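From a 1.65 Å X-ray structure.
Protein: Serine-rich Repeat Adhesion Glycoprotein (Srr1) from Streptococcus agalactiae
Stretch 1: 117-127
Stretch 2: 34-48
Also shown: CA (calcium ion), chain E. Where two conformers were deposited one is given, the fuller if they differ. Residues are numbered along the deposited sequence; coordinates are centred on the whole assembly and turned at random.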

ATOM      1  N   LYS A 117     -15.326  19.627  22.865  1.00 23.93           N
ATOM      2  CA  LYS A 117     -14.075  19.893  22.161  1.00 22.93           C
ATOM      3  C   LYS A 117     -13.635  18.623  21.466  1.00 23.46           C
ATOM      4  O   LYS A 117     -13.680  17.545  22.055  1.00 24.59           O
ATOM      5  CB  LYS A 117     -13.015  20.326  23.148  1.00 25.26           C
ATOM      6  CG  LYS A 117     -13.321  21.697  23.705  1.00 27.79           C
ATOM      7  CD  LYS A 117     -12.148  22.274  24.448  1.00 32.25           C
ATOM      8  CE  LYS A 117     -11.842  21.479  25.692  1.00 33.37           C
ATOM      9  NZ  LYS A 117     -12.972  21.471  26.658  1.00 38.47           N
ATOM     10  N   ALA A 118     -13.214  18.747  20.214  1.00 20.45           N
ATOM     11  CA  ALA A 118     -12.753  17.614  19.454  1.00 20.75           C
ATOM     12  C   ALA A 118     -11.356  17.924  18.941  1.00 19.89           C
ATOM     13  O   ALA A 118     -11.077  19.031  18.517  1.00 19.29           O
ATOM     14  CB  ALA A 118     -13.707  17.316  18.296  1.00 22.03           C
ATOM     15  N   ARG A 119     -10.466  16.932  18.959  1.00 19.73           N
ATOM     16  CA  ARG A 119      -9.117  17.135  18.473  1.00 20.90           C
ATOM     17  C   ARG A 119      -8.613  15.780  18.018  1.00 22.07           C
ATOM     18  O   ARG A 119      -8.677  14.813  18.772  1.00 23.16           O
ATOM     19  CB  ARG A 119      -8.208  17.685  19.586  1.00 23.08           C
ATOM     20  CG  ARG A 119      -6.803  18.057  19.149  1.00 25.25           C
ATOM     21  CD  ARG A 119      -6.057  18.882  20.208  1.00 25.48           C
ATOM     22  NE  ARG A 119      -6.823  20.089  20.524  1.00 24.89           N
ATOM     23  CZ  ARG A 119      -6.800  21.198  19.791  1.00 24.67           C
ATOM     24  NH1 ARG A 119      -5.961  21.313  18.749  1.00 26.71           N
ATOM     25  NH2 ARG A 119      -7.611  22.189  20.088  1.00 25.63           N
ATOM     26  N   VAL A 120      -8.082  15.725  16.800  1.00 19.56           N
ATOM     27  CA  VAL A 120      -7.616  14.486  16.219  1.00 19.40           C
ATOM     28  C   VAL A 120      -6.319  14.658  15.433  1.00 18.58           C
ATOM     29  O   VAL A 120      -6.114  15.696  14.756  1.00 17.98           O
ATOM     30  CB  VAL A 120      -8.684  13.958  15.215  1.00 18.95           C
ATOM     31  CG1 VAL A 120      -8.194  12.717  14.453  1.00 20.80           C
ATOM     32  CG2 VAL A 120      -9.989  13.657  15.930  1.00 20.34           C
ATOM     33  N   ASN A 121      -5.447  13.653  15.589  0.50 19.81           N
ATOM     34  CA  ASN A 121      -4.226  13.495  14.816  0.50 21.10           C
ATOM     35  C   ASN A 121      -4.295  12.092  14.226  0.50 19.39           C
ATOM     36  O   ASN A 121      -4.728  11.148  14.902  0.50 18.41           O
ATOM     37  CB  ASN A 121      -2.981  13.562  15.688  0.50 24.70           C
ATOM     38  CG  ASN A 121      -2.723  14.933  16.245  0.50 27.14           C
ATOM     39  OD1 ASN A 121      -2.480  15.891  15.506  0.50 31.43           O
ATOM     40  ND2 ASN A 121      -2.703  15.025  17.551  0.50 29.97           N
ATOM     41  N   MET A 122      -3.944  11.944  12.954  1.00 18.48           N
ATOM     42  CA  MET A 122      -3.869  10.599  12.387  1.00 19.05           C
ATOM     43  C   MET A 122      -2.960  10.582  11.159  1.00 18.40           C
ATOM     44  O   MET A 122      -2.785  11.615  10.478  1.00 17.98           O
ATOM     45  CB  MET A 122      -5.249  10.111  11.967  1.00 21.29           C
ATOM     46  CG  MET A 122      -5.704  10.743  10.696  1.00 21.54           C
ATOM     47  SD  MET A 122      -7.305  10.111  10.123  1.00 26.80           S
ATOM     48  CE  MET A 122      -8.285  10.941  11.303  1.00 22.08           C
ATOM     49  N   PRO A 123      -2.354   9.419  10.882  1.00 17.45           N
ATOM     50  CA  PRO A 123      -1.590   9.326   9.650  1.00 16.82           C
ATOM     51  C   PRO A 123      -2.499   9.228   8.424  1.00 15.19           C
ATOM     52  O   PRO A 123      -3.594   8.657   8.467  1.00 15.37           O
ATOM     53  CB  PRO A 123      -0.782   8.023   9.818  1.00 19.20           C
ATOM     54  CG  PRO A 123      -1.599   7.218  10.732  1.00 20.07           C
ATOM     55  CD  PRO A 123      -2.238   8.203  11.691  1.00 19.17           C
ATOM     56  N   VAL A 124      -2.041   9.838   7.354  1.00 14.53           N
ATOM     57  CA  VAL A 124      -2.696   9.723   6.043  1.00 14.30           C
ATOM     58  C   VAL A 124      -1.596   9.466   5.017  1.00 15.25           C
ATOM     59  O   VAL A 124      -0.470   9.905   5.188  1.00 14.85           O
ATOM     60  CB  VAL A 124      -3.539  10.934   5.639  1.00 14.22           C
ATOM     61  CG1 VAL A 124      -4.754  11.084   6.540  1.00 15.03           C
ATOM     62  CG2 VAL A 124      -2.749  12.212   5.597  1.00 15.53           C
ATOM     63  N   TRP A 125      -1.952   8.751   3.948  1.00 14.44           N
ATOM     64  CA  TRP A 125      -1.013   8.357   2.935  1.00 14.03           C
ATOM     65  C   TRP A 125      -1.448   8.788   1.541  1.00 13.86           C
ATOM     66  O   TRP A 125      -2.649   8.748   1.228  1.00 14.25           O
ATOM     67  CB  TRP A 125      -0.947   6.821   2.870  1.00 14.91           C
ATOM     68  CG  TRP A 125      -0.230   6.131   3.960  1.00 15.43           C
ATOM     69  CD1 TRP A 125       1.034   5.625   3.896  1.00 15.39           C
ATOM     70  CD2 TRP A 125      -0.731   5.809   5.251  1.00 15.60           C
ATOM     71  NE1 TRP A 125       1.356   5.022   5.072  1.00 16.92           N
ATOM     72  CE2 TRP A 125       0.286   5.105   5.920  1.00 16.10           C
ATOM     73  CE3 TRP A 125      -1.966   6.014   5.898  1.00 15.75           C
ATOM     74  CZ2 TRP A 125       0.148   4.648   7.230  1.00 16.63           C
ATOM     75  CZ3 TRP A 125      -2.110   5.535   7.201  1.00 15.99           C
ATOM     76  CH2 TRP A 125      -1.062   4.858   7.842  1.00 17.44           C
ATOM     77  N   PRO A 126      -0.484   9.192   0.693  1.00 13.70           N
ATOM     78  CA  PRO A 126      -0.764   9.254  -0.731  1.00 14.21           C
ATOM     79  C   PRO A 126      -1.307   7.870  -1.113  1.00 14.95           C
ATOM     80  O   PRO A 126      -0.688   6.834  -0.776  1.00 16.42           O
ATOM     81  CB  PRO A 126       0.617   9.502  -1.355  1.00 14.41           C
ATOM     82  CG  PRO A 126       1.371  10.208  -0.266  1.00 15.50           C
ATOM     83  CD  PRO A 126       0.927   9.500   0.976  1.00 14.93           C
ATOM     84  N   ASP A 127      -2.461   7.822  -1.771  1.00 14.56           N
ATOM     85  CA  ASP A 127      -3.144   6.553  -2.033  1.00 14.42           C
ATOM     86  C   ASP A 127      -2.389   5.783  -3.084  1.00 14.48           C
ATOM     87  O   ASP A 127      -2.259   6.234  -4.228  1.00 14.43           O
ATOM     88  CB  ASP A 127      -4.604   6.828  -2.415  1.00 15.38           C
ATOM     89  CG  ASP A 127      -5.428   5.593  -2.633  1.00 17.44           C
ATOM     90  OD1 ASP A 127      -4.891   4.498  -2.917  1.00 17.33           O
ATOM     91  OD2 ASP A 127      -6.674   5.708  -2.523  1.00 18.05           O
TER
HETATM   92 CA    CA E 704       5.739   3.765   9.231  1.00 49.39          CA
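Stretch 2 (34-48) TVKLDSSENLVLNFA

Neighbouring strands in a β-sheet are joined by their backbones, but their fit is settled by how side chains fill the spaces between one another. The pairing of residues 34-48 with the strand 117-126 of Srr1 illustrates both halves of this principle. Stretch 2 begins with a short strand, 34-36, passes through a type I turn from Lys36 to Ser39 and a loop, and becomes extended again at 43-48. This second strand runs antiparallel to 117-126, with an angle of 137° between their N-to-C directions, a marked departure from 180°, and their axes approach to 4.4 Å.

Three hydrogen-bonded pairs hold the register. Val124 N donates to Leu43 O (3.0 Å) and Leu43 N to Val124 O (2.9 Å); Met122 N reaches Leu45 O at 2.9 Å and Leu45 N reaches Met122 O at 2.8 Å; Val120 N to Phe47 O and Phe47 N to Val120 O are both 2.9 Å. Alternating with them are the non-hydrogen-bonded pairs, where the chains draw closer: the CA atoms of Asn121 and Asn46 are 4.3 Å apart, and at the far end of the ladder those of Arg119 and Ala48 are 4.2 Å apart. Here CA-H groups face carbonyls, as in Asn46 CA to Val120 O at 3.1 Å. Pro123, lacking an amide hydrogen, fits this pattern because it occupies such a site, opposite Val44.

Side chains alternate between the two faces. On the buried one, Val124 spreads its methyls over two neighbours, CG2 lying 3.9 Å from Leu43 CB and CG1 3.9 Å from Leu45 CB. Farther along, the Phe47 ring turns one face to Val120, whose CB is 3.5 Å from CZ, while Met122 CE meets the ring edge at CE2, 4.1 Å away. On the other face, Arg119, Asn121 and Pro123 pair with Ala48, Asn46 and Val44. The small Ala48 CB sits over one face of the Arg119 guanidinium, 3.5 Å from NH1.

Beyond the last pair, Val124 with Leu43, the packing changes character. Asn42 lays its CB over the five-membered ring of Trp125, 3.6 Å from the centroid, while Leu37 CD2 approaches the ring edge at CD1 (4.0 Å). Pro126 points toward stretch 2 and packs against Val35 and Leu37, its CG 4.1 Å from Val35 CG2 and its CD 4.3 Å from Leu37 CD2. Water 1 fills a remaining gap, accepting from Trp125 NE1 (3.0 Å) and donating to Glu41 O (2.7 Å).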

ATOM      1  N   THR A  34       9.233  14.781  -0.299  1.00 20.41           N
ATOM      2  CA  THR A  34       9.084  13.454  -0.918  1.00 19.74           C
ATOM      3  C   THR A  34       8.548  12.449   0.109  1.00 18.97           C
ATOM      4  O   THR A  34       9.082  12.351   1.223  1.00 20.29           O
ATOM      5  CB  THR A  34      10.438  12.897  -1.414  1.00 23.42           C
ATOM      6  OG1 THR A  34      11.034  13.792  -2.367  1.00 26.73           O
ATOM      7  CG2 THR A  34      10.259  11.564  -2.081  1.00 24.39           C
ATOM      8  N   VAL A  35       7.469  11.729  -0.231  1.00 16.91           N
ATOM      9  CA  VAL A  35       6.979  10.640   0.626  1.00 17.42           C
ATOM     10  C   VAL A  35       7.525   9.331   0.065  1.00 17.77           C
ATOM     11  O   VAL A  35       7.213   8.947  -1.068  1.00 17.35           O
ATOM     12  CB  VAL A  35       5.432  10.559   0.668  1.00 17.55           C
ATOM     13  CG1 VAL A  35       4.967   9.437   1.588  1.00 17.00           C
ATOM     14  CG2 VAL A  35       4.829  11.846   1.159  1.00 17.06           C
ATOM     15  N   LYS A  36       8.339   8.653   0.862  1.00 17.86           N
ATOM     16  CA  LYS A  36       8.962   7.374   0.471  1.00 18.57           C
ATOM     17  C   LYS A  36       8.064   6.232   0.913  1.00 17.68           C
ATOM     18  O   LYS A  36       8.152   5.751   2.042  1.00 18.11           O
ATOM     19  CB  LYS A  36      10.353   7.262   1.094  1.00 20.14           C
ATOM     20  CG  LYS A  36      11.275   8.405   0.695  1.00 22.13           C
ATOM     21  CD  LYS A  36      12.646   8.310   1.361  1.00 25.21           C
ATOM     22  CE  LYS A  36      13.493   9.560   1.140  1.00 27.54           C
ATOM     23  NZ  LYS A  36      14.646   9.631   2.090  1.00 30.52           N
ATOM     24  N   LEU A  37       7.242   5.755  -0.017  1.00 16.69           N
ATOM     25  CA  LEU A  37       6.257   4.717   0.308  1.00 17.10           C
ATOM     26  C   LEU A  37       6.853   3.332   0.464  1.00 18.54           C
ATOM     27  O   LEU A  37       6.150   2.411   0.860  1.00 19.59           O
ATOM     28  CB  LEU A  37       5.106   4.711  -0.694  1.00 16.41           C
ATOM     29  CG  LEU A  37       4.175   5.909  -0.599  1.00 16.16           C
ATOM     30  CD1 LEU A  37       3.096   5.840  -1.668  1.00 16.19           C
ATOM     31  CD2 LEU A  37       3.497   6.037   0.782  1.00 16.70           C
ATOM     32  N   ASP A  38       8.133   3.171   0.146  1.00 18.52           N
ATOM     33  CA  ASP A  38       8.825   1.906   0.379  1.00 19.52           C
ATOM     34  C   ASP A  38       9.821   2.020   1.554  1.00 19.77           C
ATOM     35  O   ASP A  38      10.636   1.132   1.792  1.00 20.67           O
ATOM     36  CB  ASP A  38       9.485   1.408  -0.903  1.00 20.40           C
ATOM     37  CG  ASP A  38       8.474   0.859  -1.880  1.00 21.40           C
ATOM     38  OD1 ASP A  38       7.501   0.222  -1.400  1.00 21.84           O
ATOM     39  OD2 ASP A  38       8.665   0.989  -3.096  1.00 20.42           O
ATOM     40  N   SER A  39       9.698   3.135   2.290  1.00 20.24           N
ATOM     41  CA  SER A  39      10.440   3.378   3.527  1.00 22.15           C
ATOM     42  C   SER A  39       9.455   3.707   4.670  1.00 21.99           C
ATOM     43  O   SER A  39       9.788   4.438   5.597  1.00 22.86           O
ATOM     44  CB  SER A  39      11.477   4.497   3.343  1.00 23.48           C
ATOM     45  OG  SER A  39      12.440   4.115   2.383  1.00 27.85           O
ATOM     46  N   SER A  40       8.245   3.184   4.547  0.60 22.40           N
ATOM     47  CA  SER A  40       7.212   3.322   5.550  0.60 23.88           C
ATOM     48  C   SER A  40       7.002   4.785   5.999  0.60 22.14           C
ATOM     49  O   SER A  40       6.957   5.081   7.177  0.60 23.64           O
ATOM     50  CB  SER A  40       7.531   2.380   6.736  0.60 25.94           C
ATOM     51  OG  SER A  40       6.386   2.108   7.530  0.60 28.17           O
ATOM     52  N   GLU A  41       6.907   5.702   5.036  1.00 19.56           N
ATOM     53  CA  GLU A  41       6.595   7.109   5.326  1.00 19.64           C
ATOM     54  C   GLU A  41       5.122   7.459   5.049  1.00 18.36           C
ATOM     55  O   GLU A  41       4.434   6.795   4.265  1.00 17.13           O
ATOM     56  CB  GLU A  41       7.505   8.039   4.524  1.00 19.30           C
ATOM     57  CG  GLU A  41       8.944   7.964   5.000  1.00 20.69           C
ATOM     58  CD  GLU A  41       9.858   9.017   4.419  1.00 22.05           C
ATOM     59  OE1 GLU A  41       9.521   9.629   3.373  1.00 20.31           O
ATOM     60  OE2 GLU A  41      10.937   9.223   5.036  1.00 22.88           O
ATOM     61  N   ASN A  42       4.645   8.534   5.688  1.00 18.17           N
ATOM     62  CA  ASN A  42       3.290   8.991   5.533  1.00 18.47           C
ATOM     63  C   ASN A  42       3.238  10.443   5.947  1.00 17.31           C
ATOM     64  O   ASN A  42       4.246  10.998   6.436  1.00 18.15           O
ATOM     65  CB  ASN A  42       2.299   8.121   6.348  1.00 18.83           C
ATOM     66  CG  ASN A  42       2.626   8.071   7.823  1.00 20.55           C
ATOM     67  OD1 ASN A  42       3.229   7.100   8.294  1.00 23.25           O
ATOM     68  ND2 ASN A  42       2.294   9.122   8.559  1.00 21.43           N
ATOM     69  N   LEU A  43       2.099  11.054   5.690  1.00 17.15           N
ATOM     70  CA  LEU A  43       1.809  12.425   6.113  1.00 16.56           C
ATOM     71  C   LEU A  43       0.985  12.357   7.377  1.00 15.80           C
ATOM     72  O   LEU A  43       0.578  11.276   7.813  1.00 16.57           O
ATOM     73  CB  LEU A  43       1.042  13.161   5.030  1.00 16.92           C
ATOM     74  CG  LEU A  43       1.797  13.306   3.703  1.00 18.41           C
ATOM     75  CD1 LEU A  43       0.886  13.862   2.613  1.00 19.30           C
ATOM     76  CD2 LEU A  43       3.061  14.143   3.862  1.00 20.32           C
ATOM     77  N   VAL A  44       0.756  13.512   8.004  1.00 16.70           N
ATOM     78  CA  VAL A  44      -0.040  13.558   9.211  1.00 17.18           C
ATOM     79  C   VAL A  44      -1.154  14.601   9.042  1.00 16.16           C
ATOM     80  O   VAL A  44      -0.913  15.734   8.613  1.00 17.67           O
ATOM     81  CB  VAL A  44       0.830  13.904  10.453  1.00 19.33           C
ATOM     82  CG1 VAL A  44      -0.073  14.014  11.675  1.00 20.55           C
ATOM     83  CG2 VAL A  44       1.864  12.787  10.698  1.00 21.72           C
ATOM     84  N   LEU A  45      -2.361  14.182   9.350  1.00 15.04           N
ATOM     85  CA  LEU A  45      -3.531  15.049   9.350  1.00 14.93           C
ATOM     86  C   LEU A  45      -3.935  15.386  10.774  1.00 16.10           C
ATOM     87  O   LEU A  45      -4.042  14.501  11.630  1.00 16.90           O
ATOM     88  CB  LEU A  45      -4.696  14.318   8.692  1.00 16.19           C
ATOM     89  CG  LEU A  45      -6.082  14.987   8.777  1.00 16.42           C
ATOM     90  CD1 LEU A  45      -6.073  16.322   8.044  1.00 17.10           C
ATOM     91  CD2 LEU A  45      -7.147  14.063   8.208  1.00 18.90           C
ATOM     92  N   ASN A  46      -4.188  16.665  11.023  1.00 16.16           N
ATOM     93  CA  ASN A  46      -4.771  16.999  12.297  1.00 17.67           C
ATOM     94  C   ASN A  46      -5.890  18.014  12.125  1.00 16.27           C
ATOM     95  O   ASN A  46      -5.881  18.833  11.192  1.00 16.54           O
ATOM     96  CB  ASN A  46      -3.757  17.497  13.292  1.00 22.68           C
ATOM     97  CG  ASN A  46      -3.306  18.879  13.012  1.00 25.32           C
ATOM     98  OD1 ASN A  46      -2.444  19.095  12.188  1.00 31.23           O
ATOM     99  ND2 ASN A  46      -3.863  19.851  13.754  1.00 31.26           N
ATOM    100  N   PHE A  47      -6.881  17.927  13.001  1.00 15.76           N
ATOM    101  CA  PHE A  47      -7.983  18.875  12.991  1.00 15.37           C
ATOM    102  C   PHE A  47      -8.542  19.014  14.389  1.00 16.75           C
ATOM    103  O   PHE A  47      -8.332  18.158  15.251  1.00 16.59           O
ATOM    104  CB  PHE A  47      -9.077  18.479  11.968  1.00 15.89           C
ATOM    105  CG  PHE A  47      -9.695  17.136  12.188  1.00 15.97           C
ATOM    106  CD1 PHE A  47     -10.799  16.994  13.014  1.00 18.10           C
ATOM    107  CD2 PHE A  47      -9.190  16.022  11.530  1.00 18.96           C
ATOM    108  CE1 PHE A  47     -11.372  15.738  13.210  1.00 20.19           C
ATOM    109  CE2 PHE A  47      -9.766  14.779  11.719  1.00 19.24           C
ATOM    110  CZ  PHE A  47     -10.839  14.647  12.558  1.00 19.35           C
ATOM    111  N   ALA A  48      -9.272  20.107  14.610  1.00 15.66           N
ATOM    112  CA  ALA A  48      -9.876  20.351  15.898  1.00 15.91           C
ATOM    113  C   ALA A  48     -11.009  21.342  15.709  1.00 15.41           C
ATOM    114  O   ALA A  48     -11.027  22.113  14.735  1.00 15.47           O
ATOM    115  CB  ALA A  48      -8.845  20.920  16.858  1.00 17.23           C
TER
HETATM  116  O   HOH W   1       4.101   4.071   4.381  1.00 19.68           O
HETATM  117  O   HOH W   2       3.811   4.147   7.353  1.00 28.95           O
HETATM  118  O   HOH W   3       6.176   1.702  10.571  0.50 39.56           O
HETATM  119  O   HOH W   4       8.089   4.230   9.980  1.00 51.76           O
HETATM  120  O   HOH W   5       4.268   3.963  10.993  0.50 27.60           O
HETATM  121  O   HOH W   6       4.829   5.551   8.853  0.50 19.09           O